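Local coordinates for diguanylate cyclase/phosphodiesterase (Caldicellulosiruptor saccharolyticus, PDB 3MTK), which probably takes part in cyclic di-GMP turnover, likely as a cyclic-guanylate-specific phosphodiesterase, and is represented here by its GGDEF domain, at residues Ile22-Leu25 with Asn26-Val29. Numbering follows the deposited sequence.
Sequences IRWL and NLKV
Ile22 and Asn26 sit one turn apart on the alpha-helix 18-30, which lies over part of the mixed sheet of this GGDEF domain, and their side chains run side by side in the same direction. Four successive i to i+4 backbone bonds set the spacing. Asn26 N reaches Ile22 O at 2.9 Å with an N-H...O angle of 169°, Leu27 N and Lys28 N bond to Arg23 O and Trp24 O, and Val29 N closes the series on Leu25 O at 3.0 Å.

Among the side chains, Ile22 meets Asn26 through its CG2 branch. With CG2 anti to the backbone N, this methyl comes alongside the amide, 3.8 Å from Asn26 ND2. The amide also folds back over its own helix: Asn26 ND2 is 3.4 Å from Ile22 O, yet the angle is too poor for a hydrogen bond; Ile22 O accepts the Asn26 backbone N-H instead. Both side chains rest on Ala137 of helix 137-154, so an alanine in place of Asn26 would probably open a gap beside Ile22 CG2 and thin the packing against that helix.

Trp24 and Leu27 pair on another face of the helix, Leu27 CD2 standing at the edge of the indole, near its plane, 4.4 Å from Trp24 CD1. Leu25 is the buried residue of the group, its side chain touching Ile91 of strand 87-93 and Met141 of helix 137-154. Lys28 also touches Ile91. The Lys28 chain bends at chi2, beyond CG. Lys28 CG itself stands anti to the carbonyl carbon, beside the backbone N (chi1 -76°), which sets it 3.2 Å from Trp24 O, the same oxygen that accepts the Lys28 backbone N-H.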
loop_
_atom_site.group_PDB
_atom_site.type_symbol
_atom_site.label_atom_id
_atom_site.label_comp_id
_atom_site.label_asym_id
_atom_site.label_seq_id
_atom_site.Cartn_x
_atom_site.Cartn_y
_atom_site.Cartn_z
ATOM N N ILE A 22 -12.493 1.324 2.869
ATOM C CA ILE A 22 -13.303 1.977 3.882
ATOM C C ILE A 22 -14.297 1.025 4.575
ATOM O O ILE A 22 -14.377 1.003 5.807
ATOM C CB ILE A 22 -14.033 3.176 3.272
ATOM C CG1 ILE A 22 -13.003 4.265 2.947
ATOM C CG2 ILE A 22 -15.110 3.680 4.227
ATOM C CD1 ILE A 22 -13.586 5.513 2.302
ATOM N N ARG A 23 -15.043 0.245 3.797
ATOM C CA ARG A 23 -15.984 -0.703 4.391
ATOM C C ARG A 23 -15.218 -1.596 5.359
ATOM O O ARG A 23 -15.546 -1.668 6.540
ATOM C CB ARG A 23 -16.639 -1.601 3.335
ATOM C CG ARG A 23 -17.769 -0.976 2.537
ATOM C CD ARG A 23 -18.585 -2.068 1.834
ATOM N NE ARG A 23 -17.715 -3.077 1.239
ATOM C CZ ARG A 23 -18.138 -4.185 0.639
ATOM N NH1 ARG A 23 -19.435 -4.438 0.550
ATOM N NH2 ARG A 23 -17.256 -5.038 0.126
ATOM N N TRP A 24 -14.193 -2.273 4.852
ATOM C CA TRP A 24 -13.411 -3.161 5.691
ATOM C C TRP A 24 -12.786 -2.455 6.881
ATOM O O TRP A 24 -12.530 -3.086 7.897
ATOM C CB TRP A 24 -12.339 -3.885 4.870
ATOM C CG TRP A 24 -12.839 -5.175 4.253
ATOM C CD1 TRP A 24 -13.498 -6.195 4.894
ATOM C CD2 TRP A 24 -12.688 -5.595 2.891
ATOM N NE1 TRP A 24 -13.761 -7.219 4.016
ATOM C CE2 TRP A 24 -13.274 -6.879 2.780
ATOM C CE3 TRP A 24 -12.112 -5.014 1.754
ATOM C CZ2 TRP A 24 -13.298 -7.592 1.572
ATOM C CZ3 TRP A 24 -12.134 -5.724 0.549
ATOM C CH2 TRP A 24 -12.724 -7.000 0.471
ATOM N N LEU A 25 -12.550 -1.151 6.772
ATOM C CA LEU A 25 -11.980 -0.409 7.895
ATOM C C LEU A 25 -13.021 -0.241 8.999
ATOM O O LEU A 25 -12.741 -0.506 10.166
ATOM C CB LEU A 25 -11.479 0.966 7.449
ATOM C CG LEU A 25 -10.018 1.020 6.976
ATOM C CD1 LEU A 25 -9.686 2.413 6.460
ATOM C CD2 LEU A 25 -9.095 0.649 8.129
ATOM N N ASN A 26 -14.217 0.206 8.628
ATOM C CA ASN A 26 -15.287 0.388 9.604
ATOM C C ASN A 26 -15.557 -0.927 10.322
ATOM O O ASN A 26 -15.826 -0.950 11.521
ATOM C CB ASN A 26 -16.574 0.853 8.926
ATOM C CG ASN A 26 -16.420 2.197 8.255
ATOM O OD1 ASN A 26 -15.648 3.042 8.710
ATOM N ND2 ASN A 26 -17.166 2.409 7.175
ATOM N N LEU A 27 -15.484 -2.023 9.577
ATOM C CA LEU A 27 -15.719 -3.334 10.152
ATOM C C LEU A 27 -14.659 -3.608 11.210
ATOM O O LEU A 27 -14.970 -3.812 12.386
ATOM C CB LEU A 27 -15.631 -4.405 9.070
ATOM C CG LEU A 27 -16.356 -5.711 9.394
ATOM C CD1 LEU A 27 -17.807 -5.587 8.929
ATOM C CD2 LEU A 27 -15.672 -6.881 8.703
ATOM N N LYS A 28 -13.404 -3.599 10.771
ATOM C CA LYS A 28 -12.257 -3.858 11.632
ATOM C C LYS A 28 -12.235 -3.060 12.925
ATOM O O LYS A 28 -11.846 -3.581 13.964
ATOM C CB LYS A 28 -10.954 -3.601 10.861
ATOM C CG LYS A 28 -10.574 -4.686 9.861
ATOM C CD LYS A 28 -10.009 -5.915 10.573
ATOM C CE LYS A 28 -9.465 -6.951 9.585
ATOM N NZ LYS A 28 -8.768 -8.092 10.267
ATOM N N VAL A 29 -12.650 -1.802 12.862
ATOM C CA VAL A 29 -12.645 -0.943 14.043
ATOM C C VAL A 29 -13.768 -1.248 15.041
ATOM O O VAL A 29 -13.730 -0.796 16.181
ATOM C CB VAL A 29 -12.728 0.544 13.645
ATOM C CG1 VAL A 29 -14.135 0.887 13.173
ATOM C CG2 VAL A 29 -12.328 1.410 14.820
#